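Local atomic coordinates of thermostable carboxypeptidase 1 (Pyrococcus furiosus, PDB entry 1K9X), a protein that acts as a homodimeric, cobalt-dependent metallocarboxypeptidase that removes amino acids one by one from peptide C-termini with broad specificity, sparing proline, glycine and acidic residues. Residues 124-129 / 401-406; 349-354 / 407-412; 84-89 / 287-292; 26-31 / 240-245; 311-316 / 334-339. One frame throughout, in Å; residues are numbered along the deposited sequence.

Contact 1: residues 124-129 / 401-406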
# COMPACT_ATOMS: atom_id res chain seq x y z
N ALA A 124 -23.95 1.88 -22.27
CA ALA A 124 -23.14 1.57 -23.45
C ALA A 124 -23.99 1.49 -24.70
O ALA A 124 -23.59 1.96 -25.76
CB ALA A 124 -22.38 0.26 -23.24
N LYS A 125 -25.18 0.91 -24.57
CA LYS A 125 -26.08 0.73 -25.71
C LYS A 125 -27.13 1.83 -25.88
O LYS A 125 -28.01 1.71 -26.72
CB LYS A 125 -26.80 -0.61 -25.60
CG LYS A 125 -25.89 -1.76 -25.23
CD LYS A 125 -26.69 -3.01 -24.91
CE LYS A 125 -25.78 -4.11 -24.37
NZ LYS A 125 -26.53 -5.35 -24.02
N ASP A 126 -27.04 2.88 -25.08
CA ASP A 126 -28.01 3.97 -25.16
C ASP A 126 -29.44 3.44 -25.08
O ASP A 126 -30.34 3.93 -25.77
CB ASP A 126 -27.82 4.75 -26.47
CG ASP A 126 -26.80 5.87 -26.33
OD1 ASP A 126 -26.97 6.71 -25.42
OD2 ASP A 126 -25.83 5.91 -27.11
N ASP A 127 -29.63 2.44 -24.23
CA ASP A 127 -30.95 1.83 -24.03
C ASP A 127 -31.36 1.88 -22.56
O ASP A 127 -30.96 1.02 -21.77
CB ASP A 127 -30.94 0.39 -24.54
CG ASP A 127 -32.17 -0.38 -24.13
OD1 ASP A 127 -33.23 0.25 -23.95
OD2 ASP A 127 -32.09 -1.62 -23.99
N PHE A 128 -32.16 2.88 -22.22
CA PHE A 128 -32.63 3.08 -20.85
C PHE A 128 -33.50 1.96 -20.28
O PHE A 128 -33.49 1.72 -19.07
CB PHE A 128 -33.41 4.40 -20.78
CG PHE A 128 -33.84 4.77 -19.39
CD1 PHE A 128 -32.92 5.29 -18.47
CD2 PHE A 128 -35.16 4.58 -18.97
CE1 PHE A 128 -33.30 5.60 -17.17
CE2 PHE A 128 -35.55 4.88 -17.67
CZ PHE A 128 -34.62 5.40 -16.76
N SER A 129 -34.25 1.28 -21.15
CA SER A 129 -35.15 0.22 -20.71
C SER A 129 -34.48 -0.90 -19.94
O SER A 129 -35.14 -1.62 -19.19
CB SER A 129 -35.90 -0.38 -21.92
OG SER A 129 -35.09 -1.28 -22.65
N LYS A 401 -29.50 11.46 -26.67
CA LYS A 401 -29.39 10.05 -26.36
C LYS A 401 -29.40 9.89 -24.84
O LYS A 401 -29.13 10.84 -24.11
CB LYS A 401 -28.08 9.49 -26.92
CG LYS A 401 -27.88 9.75 -28.41
CD LYS A 401 -26.51 9.27 -28.89
CE LYS A 401 -26.30 9.53 -30.38
NZ LYS A 401 -24.97 9.06 -30.87
N TYR A 402 -29.71 8.69 -24.37
CA TYR A 402 -29.76 8.42 -22.94
C TYR A 402 -28.41 8.66 -22.27
O TYR A 402 -28.35 9.10 -21.12
CB TYR A 402 -30.23 6.98 -22.71
CG TYR A 402 -31.70 6.77 -22.99
CD1 TYR A 402 -32.14 5.81 -23.90
CD2 TYR A 402 -32.67 7.53 -22.32
CE1 TYR A 402 -33.50 5.60 -24.14
CE2 TYR A 402 -34.03 7.33 -22.55
CZ TYR A 402 -34.44 6.36 -23.46
OH TYR A 402 -35.79 6.16 -23.68
N SER A 403 -27.33 8.38 -22.99
CA SER A 403 -25.96 8.56 -22.50
C SER A 403 -25.62 10.01 -22.18
O SER A 403 -24.81 10.28 -21.30
CB SER A 403 -24.94 8.04 -23.51
OG SER A 403 -24.40 6.81 -23.08
N GLU A 404 -26.22 10.94 -22.92
CA GLU A 404 -25.99 12.37 -22.73
C GLU A 404 -26.91 12.91 -21.63
O GLU A 404 -26.77 14.06 -21.22
CB GLU A 404 -26.29 13.16 -24.00
CG GLU A 404 -25.42 12.88 -25.20
CD GLU A 404 -25.83 13.72 -26.41
OE1 GLU A 404 -27.04 13.79 -26.72
OE2 GLU A 404 -24.93 14.31 -27.06
N GLY A 405 -27.85 12.09 -21.20
CA GLY A 405 -28.78 12.51 -20.17
C GLY A 405 -28.68 11.70 -18.89
O GLY A 405 -27.59 11.51 -18.35
N ILE A 406 -29.83 11.19 -18.43
CA ILE A 406 -29.91 10.41 -17.19
C ILE A 406 -28.96 9.23 -17.03
O ILE A 406 -28.76 8.75 -15.92
CB ILE A 406 -31.36 9.93 -16.96
CG1 ILE A 406 -31.46 9.17 -15.63
CG2 ILE A 406 -31.80 9.05 -18.11
CD1 ILE A 406 -32.88 8.85 -15.24
O HOH W 1 -30.40 6.71 -26.45
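The Schellman motif that ends helix 102-124 sets its C-prime residue, Asp126, against the turn formed by Lys401, Tyr402 and Ser403. Asp126 has a positive phi of 52°, and where the chain reverses its carboxylate meets the Ser403 amide directly and its carbonyl the Tyr402 amide through a water. The Ser403 N-H donates to Asp126 OD1 over 3.0 Å, meeting that oxygen nearly along its C-O bond. The bridging water donates to Asp126 O at 2.9 Å and accepts from Tyr402 N at 3.0 Å. Lys401 lays its CB against Asp126 OD1, yet its extended chain carries NZ to 5.0 Å from Asp126 OD2, too far for the charges to touch.

Beyond this polar grip the contact becomes apolar. Phe128 CB sits squarely over one face of the Tyr402 ring, 3.3 Å from its centroid and 5° off the normal, while Asp126 O approaches the same ring at its edge, 3.2 Å from Tyr402 CD1. With Phe128 CG anti to the backbone N (chi1 -175°), the phenyl ring is carried past the tyrosine, and the two rings meet only obliquely. Phe128 CE1 instead reaches Ile406 CD1 at 3.8 Å. Leu135 of helix 132-149 touches both Phe128 and Ile406. Helix termination thus doubles as docking: a Schellman C-prime residue anchors the loop in which the predicted GXXQDXHW signature of M32 peptidases begins, at Gly405 and Ile406.

Contact 2: residues 349-354 / 407-412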
# COMPACT_ATOMS: atom_id res chain seq x y z
N PHE A 349 -23.86 18.67 -21.91
CA PHE A 349 -24.69 17.60 -21.39
C PHE A 349 -24.03 16.89 -20.21
O PHE A 349 -24.71 16.47 -19.29
CB PHE A 349 -24.99 16.54 -22.46
CG PHE A 349 -25.52 17.08 -23.75
CD1 PHE A 349 -24.69 17.17 -24.87
CD2 PHE A 349 -26.86 17.46 -23.87
CE1 PHE A 349 -25.19 17.63 -26.10
CE2 PHE A 349 -27.36 17.92 -25.09
CZ PHE A 349 -26.53 18.00 -26.21
N ILE A 350 -22.71 16.76 -20.25
CA ILE A 350 -21.98 16.05 -19.20
C ILE A 350 -21.55 16.90 -18.02
O ILE A 350 -20.80 17.88 -18.17
CB ILE A 350 -20.73 15.31 -19.78
CG1 ILE A 350 -21.08 14.61 -21.10
CG2 ILE A 350 -20.24 14.25 -18.80
CD1 ILE A 350 -22.17 13.54 -20.96
N ARG A 351 -22.01 16.51 -16.84
CA ARG A 351 -21.73 17.18 -15.59
C ARG A 351 -20.23 17.29 -15.27
O ARG A 351 -19.73 18.36 -14.93
CB ARG A 351 -22.46 16.44 -14.47
CG ARG A 351 -22.09 16.86 -13.05
CD ARG A 351 -22.66 15.90 -12.02
NE ARG A 351 -21.63 15.51 -11.06
CZ ARG A 351 -20.84 14.45 -11.19
NH1 ARG A 351 -20.95 13.66 -12.24
NH2 ARG A 351 -19.91 14.21 -10.28
N THR A 352 -19.51 16.18 -15.39
CA THR A 352 -18.08 16.17 -15.09
C THR A 352 -17.27 17.08 -16.00
O THR A 352 -16.08 17.27 -15.79
CB THR A 352 -17.50 14.75 -15.20
OG1 THR A 352 -17.76 14.23 -16.51
CG2 THR A 352 -18.13 13.84 -14.17
N GLU A 353 -17.90 17.64 -17.03
CA GLU A 353 -17.18 18.51 -17.96
C GLU A 353 -17.64 19.96 -17.85
O GLU A 353 -17.05 20.84 -18.46
CB GLU A 353 -17.40 18.05 -19.40
CG GLU A 353 -16.12 17.93 -20.21
CD GLU A 353 -15.41 16.61 -19.97
OE1 GLU A 353 -15.15 16.27 -18.79
OE2 GLU A 353 -15.10 15.91 -20.96
N ALA A 354 -18.68 20.21 -17.06
CA ALA A 354 -19.22 21.56 -16.92
C ALA A 354 -18.30 22.61 -16.29
O ALA A 354 -17.61 22.34 -15.31
CB ALA A 354 -20.54 21.51 -16.17
N LEU A 407 -28.37 8.74 -18.12
CA LEU A 407 -27.46 7.60 -17.99
C LEU A 407 -26.01 8.03 -17.82
O LEU A 407 -25.10 7.21 -17.89
CB LEU A 407 -27.60 6.69 -19.21
CG LEU A 407 -28.33 5.36 -18.99
CD1 LEU A 407 -29.43 5.49 -17.96
CD2 LEU A 407 -28.88 4.87 -20.33
N GLN A 408 -25.81 9.33 -17.57
CA GLN A 408 -24.50 9.94 -17.36
C GLN A 408 -23.64 9.30 -16.27
O GLN A 408 -22.58 8.77 -16.56
CB GLN A 408 -24.65 11.41 -16.98
CG GLN A 408 -24.74 12.36 -18.11
CD GLN A 408 -24.63 13.76 -17.61
OE1 GLN A 408 -23.65 14.11 -16.94
NE2 GLN A 408 -25.63 14.58 -17.91
N ASP A 409 -24.08 9.40 -15.02
CA ASP A 409 -23.30 8.82 -13.94
C ASP A 409 -23.90 7.65 -13.18
O ASP A 409 -25.12 7.43 -13.16
CB ASP A 409 -22.82 9.90 -12.96
CG ASP A 409 -23.54 11.21 -13.10
OD1 ASP A 409 -24.75 11.27 -12.80
OD2 ASP A 409 -22.89 12.19 -13.51
N ILE A 410 -22.98 6.90 -12.56
CA ILE A 410 -23.26 5.69 -11.79
C ILE A 410 -24.00 5.90 -10.49
O ILE A 410 -24.62 4.98 -9.96
CB ILE A 410 -21.93 4.96 -11.41
CG1 ILE A 410 -20.95 4.97 -12.58
CG2 ILE A 410 -22.22 3.53 -11.01
CD1 ILE A 410 -19.58 4.38 -12.24
N HIS A 411 -23.91 7.11 -9.96
CA HIS A 411 -24.51 7.46 -8.68
C HIS A 411 -25.82 6.76 -8.31
O HIS A 411 -25.88 6.08 -7.28
CB HIS A 411 -24.65 8.97 -8.61
CG HIS A 411 -23.36 9.69 -8.83
ND1 HIS A 411 -22.60 10.20 -7.79
CD2 HIS A 411 -22.66 9.94 -9.96
CE1 HIS A 411 -21.50 10.74 -8.28
NE2 HIS A 411 -21.51 10.59 -9.60
N TRP A 412 -26.86 6.90 -9.13
CA TRP A 412 -28.14 6.25 -8.81
C TRP A 412 -28.05 4.74 -8.87
O TRP A 412 -28.69 4.05 -8.07
CB TRP A 412 -29.25 6.74 -9.74
CG TRP A 412 -29.59 8.19 -9.54
CD1 TRP A 412 -29.06 9.02 -8.60
CD2 TRP A 412 -30.52 8.97 -10.30
NE1 TRP A 412 -29.60 10.28 -8.74
CE2 TRP A 412 -30.49 10.28 -9.77
CE3 TRP A 412 -31.37 8.69 -11.38
CZ2 TRP A 412 -31.28 11.31 -10.29
CZ3 TRP A 412 -32.15 9.72 -11.90
CH2 TRP A 412 -32.10 11.02 -11.35
O HOH W 2 -21.36 13.39 -15.47
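Gln408 and Arg351 meet through the straightest hydrogen bond of this contact: Arg351 N donates to Gln408 OE1 over 2.9 Å at 175°, although the donor is tilted out of the plane of the side-chain amide. A water donates to Gln408 OE1 and to Asp409 OD2, 2.8 Å from each, and accepts weakly from Thr352 N. The extended Gln408 chain passes Ile350 on the way, its CG 4.0 Å from Ile350 CD1.

Charge supplies the next tie. Arg351 NH1 forms a salt bridge with Asp409 OD2 at 2.7 Å, but the guanidinium and carboxylate planes are 79° apart, and the N-H...O angle of only 116° makes the hydrogen bond weak. Both partners belong to predicted signatures of M32 peptidases, Arg351 to the I/NRXXA/SD motif and Asp409 to GXXQDXHW, and the arginine side chain lies about 8 Å from that of Glu299, a ligand of the catalytic cobalt.

Both charged groups have second partners. Asp409 gives its other oxygen, OD1, to a salt bridge with Arg366 of helix 359-375, and Arg351 makes a cation-pi contact with Tyr423. His411 comes from the direction opposite to the arginine, its NE2 4.0 Å from Arg351 NH2 and its ring plane steeply inclined to the guanidinium.

Contact 3: residues 84-89 / 287-292; sequences RGIVRV and TPIAGG
Ile86, on helix 81-97, packs against Pro288 and Ile289 of the type I turn running from Thr287 to Ala290, and this is the tight side of the contact. Ile86 CG2, lying anti to the backbone N, reaches Pro288 CG at 3.9 Å, the two side chains crossing obliquely. The other branch of Ile86 faces Ile289, whose side chain crosses it at about a right angle. Ile289 pushes on toward the helix backbone, where Gly85 has no side chain to bar the way; Ile289 CG1 comes within 3.6 Å of Gly85 C, but the closer approach of CD1 is too short to be trusted, and the place of that methyl is doubtful. Helix 8-36 closes over the same region, with Leu14 touching Ile86 and Tyr17 touching Pro288.

One helical turn on, the packing slackens. Partly exposed Val89 offers CG1 to Pro288 CB at 4.2 Å and to Pro288 O at 3.9 Å. Next to it Arg88 stays clear of the turn and directs its guanidinium to a salt bridge with Glu165 and a hydrogen bond to Ser469 O.

No hydrogen bond crosses between the segments. The turn is closed by Ala290 N to Thr287 O, and Ile289 bonds through its backbone to Ser469 of another loop, so what joins these two segments directly is aliphatic packing.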
# COMPACT_ATOMS: atom_id res chain seq x y z
N ARG A 84 -16.16 16.50 23.44
CA ARG A 84 -17.56 16.44 23.04
C ARG A 84 -17.57 16.05 21.58
O ARG A 84 -18.46 15.34 21.11
CB ARG A 84 -18.25 17.79 23.24
CG ARG A 84 -18.85 17.97 24.63
CD ARG A 84 -19.60 19.29 24.78
NE ARG A 84 -18.72 20.40 25.13
CZ ARG A 84 -18.37 21.38 24.31
NH1 ARG A 84 -18.83 21.41 23.06
NH2 ARG A 84 -17.57 22.35 24.73
N GLY A 85 -16.56 16.53 20.85
CA GLY A 85 -16.46 16.22 19.45
C GLY A 85 -16.28 14.73 19.24
O GLY A 85 -16.87 14.17 18.33
N ILE A 86 -15.46 14.09 20.07
CA ILE A 86 -15.25 12.66 19.93
C ILE A 86 -16.55 11.91 20.13
O ILE A 86 -16.85 10.95 19.41
CB ILE A 86 -14.19 12.14 20.92
CG1 ILE A 86 -12.80 12.56 20.45
CG2 ILE A 86 -14.29 10.62 21.06
CD1 ILE A 86 -11.71 12.17 21.38
N VAL A 87 -17.34 12.34 21.11
CA VAL A 87 -18.61 11.70 21.37
C VAL A 87 -19.57 11.89 20.19
O VAL A 87 -20.14 10.92 19.70
CB VAL A 87 -19.25 12.24 22.67
CG1 VAL A 87 -20.66 11.68 22.83
CG2 VAL A 87 -18.38 11.86 23.88
N ARG A 88 -19.72 13.12 19.71
CA ARG A 88 -20.63 13.37 18.60
C ARG A 88 -20.33 12.53 17.37
O ARG A 88 -21.21 11.84 16.85
CB ARG A 88 -20.62 14.85 18.19
CG ARG A 88 -21.78 15.19 17.26
CD ARG A 88 -21.67 16.57 16.64
NE ARG A 88 -20.99 16.53 15.35
CZ ARG A 88 -19.70 16.78 15.17
NH1 ARG A 88 -18.93 17.09 16.20
NH2 ARG A 88 -19.17 16.70 13.95
N VAL A 89 -19.09 12.60 16.89
CA VAL A 89 -18.70 11.84 15.72
C VAL A 89 -18.95 10.35 15.89
O VAL A 89 -19.63 9.74 15.07
CB VAL A 89 -17.22 12.10 15.35
CG1 VAL A 89 -16.77 11.13 14.27
CG2 VAL A 89 -17.06 13.51 14.82
N THR A 287 -7.33 9.88 16.34
CA THR A 287 -8.66 10.02 16.93
C THR A 287 -9.74 10.28 15.90
O THR A 287 -9.48 10.79 14.81
CB THR A 287 -8.71 11.17 17.97
OG1 THR A 287 -8.64 12.42 17.29
CG2 THR A 287 -7.56 11.06 18.95
N PRO A 288 -10.99 9.94 16.24
CA PRO A 288 -12.10 10.16 15.31
C PRO A 288 -12.31 11.62 14.91
O PRO A 288 -12.93 11.91 13.89
CB PRO A 288 -13.29 9.57 16.07
CG PRO A 288 -12.87 9.63 17.51
CD PRO A 288 -11.43 9.26 17.46
N ILE A 289 -11.77 12.54 15.70
CA ILE A 289 -11.92 13.95 15.43
C ILE A 289 -10.91 14.53 14.43
O ILE A 289 -11.06 15.67 13.97
CB ILE A 289 -11.95 14.74 16.76
CG1 ILE A 289 -13.41 15.02 17.12
CG2 ILE A 289 -11.12 16.00 16.68
CD1 ILE A 289 -13.58 15.99 18.25
N ALA A 290 -9.90 13.75 14.09
CA ALA A 290 -8.92 14.20 13.11
C ALA A 290 -9.57 14.00 11.74
O ALA A 290 -10.33 13.05 11.56
CB ALA A 290 -7.65 13.37 13.21
N GLY A 291 -9.29 14.89 10.79
CA GLY A 291 -9.87 14.74 9.46
C GLY A 291 -10.99 15.69 9.06
O GLY A 291 -11.64 16.31 9.91
N GLY A 292 -11.22 15.79 7.75
CA GLY A 292 -12.26 16.66 7.23
C GLY A 292 -13.60 16.29 7.83
O GLY A 292 -13.92 15.11 7.95

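Contact 4: residues 26-31 / 240-245; sequences AQSVLG and FTTEFG
The Phe244 ring lies against Ser28 and Val29 of helix 8-36 at the point where strand 241-243, an outermost strand of the small mixed sheet, runs into a classic beta bulge, with Phe244 and Gly245 both facing Asp248. Val29 and Phe244 cross at about a right angle: the CG2 methyl stands over one face of the ring, displaced toward its rim, in a CH-pi contact 3.8 Å from the centroid and 16° off the normal. Ser28 meets the same ring differently, CB lying 3.7 Å from Phe244 CD2 and the backbone O coming obliquely to CE2 at 3.4 Å.

Thr242 approaches from the strand. With OG1 beside the backbone N (chi1 -56°), Thr242 CG2 falls anti to that N and rests 3.7 Å from Ser28 CB. Val29 also packs on Leu30 of the second subunit, and Phe244 on Arg46 of that subunit, so both sides of the contact border the dimer interface. Were Phe244 an alanine, the Val29 methyl would probably lose its aromatic face and a gap would open between helix and bulge. The Ser28 hydroxyl bonds to Gly24 O within its own helix, and Ser28 OG stays 3.5 Å from Glu243 O.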
# COMPACT_ATOMS: atom_id res chain seq x y z
N ALA A 26 -4.97 0.89 7.04
CA ALA A 26 -4.73 -0.24 6.16
C ALA A 26 -5.65 -0.12 4.93
O ALA A 26 -5.18 -0.18 3.80
CB ALA A 26 -5.01 -1.53 6.90
N GLN A 27 -6.95 0.07 5.16
CA GLN A 27 -7.90 0.20 4.06
C GLN A 27 -7.51 1.29 3.07
O GLN A 27 -7.68 1.11 1.86
CB GLN A 27 -9.30 0.49 4.60
CG GLN A 27 -9.97 -0.65 5.33
CD GLN A 27 -10.67 -1.62 4.39
OE1 GLN A 27 -11.59 -2.33 4.81
NE2 GLN A 27 -10.23 -1.68 3.14
N SER A 28 -6.99 2.41 3.58
CA SER A 28 -6.57 3.52 2.72
C SER A 28 -5.40 3.12 1.85
O SER A 28 -5.33 3.51 0.68
CB SER A 28 -6.13 4.73 3.56
OG SER A 28 -7.21 5.29 4.30
N VAL A 29 -4.46 2.38 2.43
CA VAL A 29 -3.29 1.93 1.70
C VAL A 29 -3.72 0.95 0.62
O VAL A 29 -3.31 1.05 -0.53
CB VAL A 29 -2.26 1.28 2.65
CG1 VAL A 29 -1.04 0.82 1.87
CG2 VAL A 29 -1.83 2.29 3.73
N LEU A 30 -4.57 -0.00 0.99
CA LEU A 30 -5.07 -0.97 0.03
C LEU A 30 -5.82 -0.26 -1.09
O LEU A 30 -5.71 -0.64 -2.26
CB LEU A 30 -6.00 -1.98 0.72
CG LEU A 30 -5.33 -3.14 1.46
CD1 LEU A 30 -4.18 -2.61 2.31
CD2 LEU A 30 -6.35 -3.87 2.32
N GLY A 31 -6.57 0.78 -0.74
CA GLY A 31 -7.34 1.50 -1.73
C GLY A 31 -6.46 2.27 -2.68
O GLY A 31 -6.65 2.22 -3.89
N PHE A 240 -7.70 11.46 -7.22
CA PHE A 240 -8.34 11.39 -5.92
C PHE A 240 -7.34 11.70 -4.82
O PHE A 240 -6.13 11.76 -5.06
CB PHE A 240 -8.99 10.02 -5.70
CG PHE A 240 -8.03 8.86 -5.68
CD1 PHE A 240 -7.48 8.41 -4.48
CD2 PHE A 240 -7.71 8.18 -6.86
CE1 PHE A 240 -6.63 7.31 -4.45
CE2 PHE A 240 -6.86 7.08 -6.84
CZ PHE A 240 -6.32 6.63 -5.63
N THR A 241 -7.86 11.93 -3.62
CA THR A 241 -7.03 12.24 -2.47
C THR A 241 -7.27 11.19 -1.39
O THR A 241 -8.41 10.83 -1.11
CB THR A 241 -7.37 13.63 -1.90
OG1 THR A 241 -7.10 14.62 -2.89
CG2 THR A 241 -6.53 13.93 -0.66
N THR A 242 -6.19 10.69 -0.81
CA THR A 242 -6.29 9.69 0.24
C THR A 242 -5.44 10.10 1.43
O THR A 242 -4.29 10.51 1.28
CB THR A 242 -5.82 8.30 -0.23
OG1 THR A 242 -6.56 7.91 -1.40
CG2 THR A 242 -6.06 7.26 0.86
N GLU A 243 -6.02 10.00 2.62
CA GLU A 243 -5.33 10.36 3.85
C GLU A 243 -4.92 9.09 4.60
O GLU A 243 -5.77 8.37 5.12
CB GLU A 243 -6.26 11.20 4.74
CG GLU A 243 -5.64 11.71 6.03
CD GLU A 243 -6.49 11.42 7.27
OE1 GLU A 243 -7.74 11.57 7.20
OE2 GLU A 243 -5.91 11.05 8.32
N PHE A 244 -3.62 8.82 4.65
CA PHE A 244 -3.10 7.67 5.38
C PHE A 244 -2.97 8.09 6.83
O PHE A 244 -3.25 7.33 7.76
CB PHE A 244 -1.71 7.27 4.86
CG PHE A 244 -1.72 6.52 3.55
CD1 PHE A 244 -0.56 5.90 3.09
CD2 PHE A 244 -2.88 6.43 2.78
CE1 PHE A 244 -0.55 5.21 1.89
CE2 PHE A 244 -2.88 5.74 1.57
CZ PHE A 244 -1.71 5.12 1.13
N GLY A 245 -2.53 9.33 7.00
CA GLY A 245 -2.35 9.89 8.32
C GLY A 245 -2.09 11.37 8.14
O GLY A 245 -1.85 11.83 7.02

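Contact 5: residues 311-316 / 334-339; sequences RSKEFV and TPEDVY
Tyr339 and Val316 bring together the first turns of helices 313-326 and 335-342, each of which starts at a capped N-terminus. Ser312 OG accepts from Phe315 N at the head of one; Thr334 and Asp337 form a capping box at the head of the other.

The tyrosine owes its position to an extended first torsion: with CG anti to the backbone N (chi1 177°), the ring leans out across the start of helix 313-326. There Lys313 bends at chi3 (-55°) and folds its chain over one ring face. Lys313 CE sits above the centre of the Tyr339 ring, 3.8 Å from its centroid, and NZ follows over the same face in a cation-pi contact. Glu336 curls back toward the lysine through its bend at chi2, but Glu336 OE1 remains 4.5 Å from Lys313 NZ, beyond a salt bridge. At the ring's edge lies Val316 CG2, 4.2 Å from Tyr339 CD1, while Val316 CG1, anti to its own N, slides past Val338 with 3.6 Å between their CG1 methyls.

The phenol OH is hydrogen-bonded to Lys497 NZ, which also binds Arg311 O. A leucine replacing Tyr339 would probably rob Lys313 of its aromatic platform and Lys497 of one oxygen partner. In the capping box, Thr334 N donates to the anti lone pair of Asp337 OD1 over 3.0 Å at 170°, whereas the return bond from Asp337 N to Thr334 OG1 is weak.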
# COMPACT_ATOMS: atom_id res chain seq x y z
N ARG A 311 -8.40 29.22 -11.43
CA ARG A 311 -8.82 29.91 -12.64
C ARG A 311 -8.73 31.43 -12.59
O ARG A 311 -9.26 32.11 -13.47
CB ARG A 311 -10.24 29.50 -13.03
CG ARG A 311 -10.42 28.03 -13.35
CD ARG A 311 -11.91 27.67 -13.42
NE ARG A 311 -12.13 26.24 -13.26
CZ ARG A 311 -12.00 25.35 -14.23
NH1 ARG A 311 -11.65 25.74 -15.45
NH2 ARG A 311 -12.19 24.06 -13.98
N SER A 312 -8.06 31.97 -11.57
CA SER A 312 -7.93 33.42 -11.46
C SER A 312 -6.83 33.86 -12.42
O SER A 312 -6.01 33.04 -12.84
CB SER A 312 -7.55 33.82 -10.04
OG SER A 312 -6.24 33.37 -9.71
N LYS A 313 -6.82 35.14 -12.79
CA LYS A 313 -5.80 35.61 -13.72
C LYS A 313 -4.42 35.68 -13.07
O LYS A 313 -3.42 35.52 -13.77
CB LYS A 313 -6.15 36.98 -14.31
CG LYS A 313 -5.57 37.13 -15.74
CD LYS A 313 -6.09 38.34 -16.46
CE LYS A 313 -7.60 38.33 -16.51
NZ LYS A 313 -8.15 39.72 -16.60
N GLU A 314 -4.39 35.89 -11.76
CA GLU A 314 -3.12 35.94 -11.03
C GLU A 314 -2.47 34.57 -11.16
O GLU A 314 -1.27 34.48 -11.37
CB GLU A 314 -3.33 36.25 -9.54
CG GLU A 314 -3.73 37.69 -9.21
CD GLU A 314 -5.06 38.08 -9.81
OE1 GLU A 314 -6.05 37.36 -9.62
OE2 GLU A 314 -5.11 39.13 -10.48
N PHE A 315 -3.27 33.52 -11.03
CA PHE A 315 -2.74 32.16 -11.13
C PHE A 315 -2.22 31.89 -12.52
O PHE A 315 -1.15 31.30 -12.69
CB PHE A 315 -3.78 31.10 -10.78
CG PHE A 315 -3.21 29.72 -10.68
CD1 PHE A 315 -2.42 29.37 -9.59
CD2 PHE A 315 -3.42 28.78 -11.69
CE1 PHE A 315 -1.82 28.10 -9.51
CE2 PHE A 315 -2.83 27.51 -11.62
CZ PHE A 315 -2.03 27.17 -10.53
N VAL A 316 -2.97 32.32 -13.53
CA VAL A 316 -2.55 32.12 -14.91
C VAL A 316 -1.21 32.82 -15.18
O VAL A 316 -0.34 32.26 -15.84
CB VAL A 316 -3.63 32.65 -15.90
CG1 VAL A 316 -3.14 32.54 -17.34
CG2 VAL A 316 -4.91 31.83 -15.74
N THR A 334 -0.96 33.72 -25.86
CA THR A 334 -0.63 34.74 -24.86
C THR A 334 -1.24 34.30 -23.54
O THR A 334 -2.01 33.34 -23.49
CB THR A 334 -1.23 36.10 -25.25
OG1 THR A 334 -2.66 36.02 -25.19
CG2 THR A 334 -0.80 36.49 -26.65
N PRO A 335 -0.91 34.99 -22.44
CA PRO A 335 -1.49 34.61 -21.15
C PRO A 335 -3.01 34.82 -21.13
O PRO A 335 -3.73 34.15 -20.39
CB PRO A 335 -0.74 35.49 -20.14
CG PRO A 335 -0.27 36.65 -20.96
CD PRO A 335 0.14 36.00 -22.26
N GLU A 336 -3.49 35.76 -21.94
CA GLU A 336 -4.92 36.00 -22.01
C GLU A 336 -5.58 34.75 -22.56
O GLU A 336 -6.59 34.29 -22.02
CB GLU A 336 -5.25 37.19 -22.93
CG GLU A 336 -4.97 38.53 -22.29
CD GLU A 336 -5.51 38.61 -20.86
OE1 GLU A 336 -6.71 38.31 -20.65
OE2 GLU A 336 -4.73 38.99 -19.96
N ASP A 337 -5.00 34.20 -23.62
CA ASP A 337 -5.52 32.97 -24.22
C ASP A 337 -5.71 31.91 -23.15
O ASP A 337 -6.76 31.27 -23.10
CB ASP A 337 -4.55 32.44 -25.28
CG ASP A 337 -4.71 33.14 -26.61
OD1 ASP A 337 -3.67 33.54 -27.18
OD2 ASP A 337 -5.86 33.27 -27.10
N VAL A 338 -4.70 31.75 -22.30
CA VAL A 338 -4.75 30.76 -21.22
C VAL A 338 -5.88 31.07 -20.26
O VAL A 338 -6.60 30.18 -19.84
CB VAL A 338 -3.42 30.71 -20.40
CG1 VAL A 338 -3.51 29.61 -19.36
CG2 VAL A 338 -2.23 30.44 -21.31
N TYR A 339 -6.02 32.35 -19.90
CA TYR A 339 -7.08 32.74 -18.98
C TYR A 339 -8.41 32.38 -19.61
O TYR A 339 -9.26 31.74 -18.97
CB TYR A 339 -7.05 34.24 -18.70
CG TYR A 339 -8.19 34.65 -17.79
CD1 TYR A 339 -8.21 34.26 -16.45
CD2 TYR A 339 -9.29 35.35 -18.29
CE1 TYR A 339 -9.30 34.55 -15.63
CE2 TYR A 339 -10.38 35.64 -17.48
CZ TYR A 339 -10.38 35.23 -16.15
OH TYR A 339 -11.47 35.50 -15.35

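How the contacts relate
Contacts 1 and 2 are continuous: Ile406 packs on Trp412, and between them they contain the whole GXXQDXHW motif. Their chemistry differs. Both use a hydrogen bond and a bridging water, to which contact 1, its centre about 25 Å from the centre of the chain, adds aromatic packing, and contact 2, its centre about 14 Å from it and near the cobalt ligands, a salt bridge. Contacts 3, 4 and 5 have no hydrogen bond between their segments. Contacts 3 and 4 share helix 8-36, which flanks the former and is a partner in the latter; contact 3 is buried within one chain and only contact 4 reaches the second subunit. Contact 5, as peripheral as contact 1, joins two helix starts around a cation-pi pair.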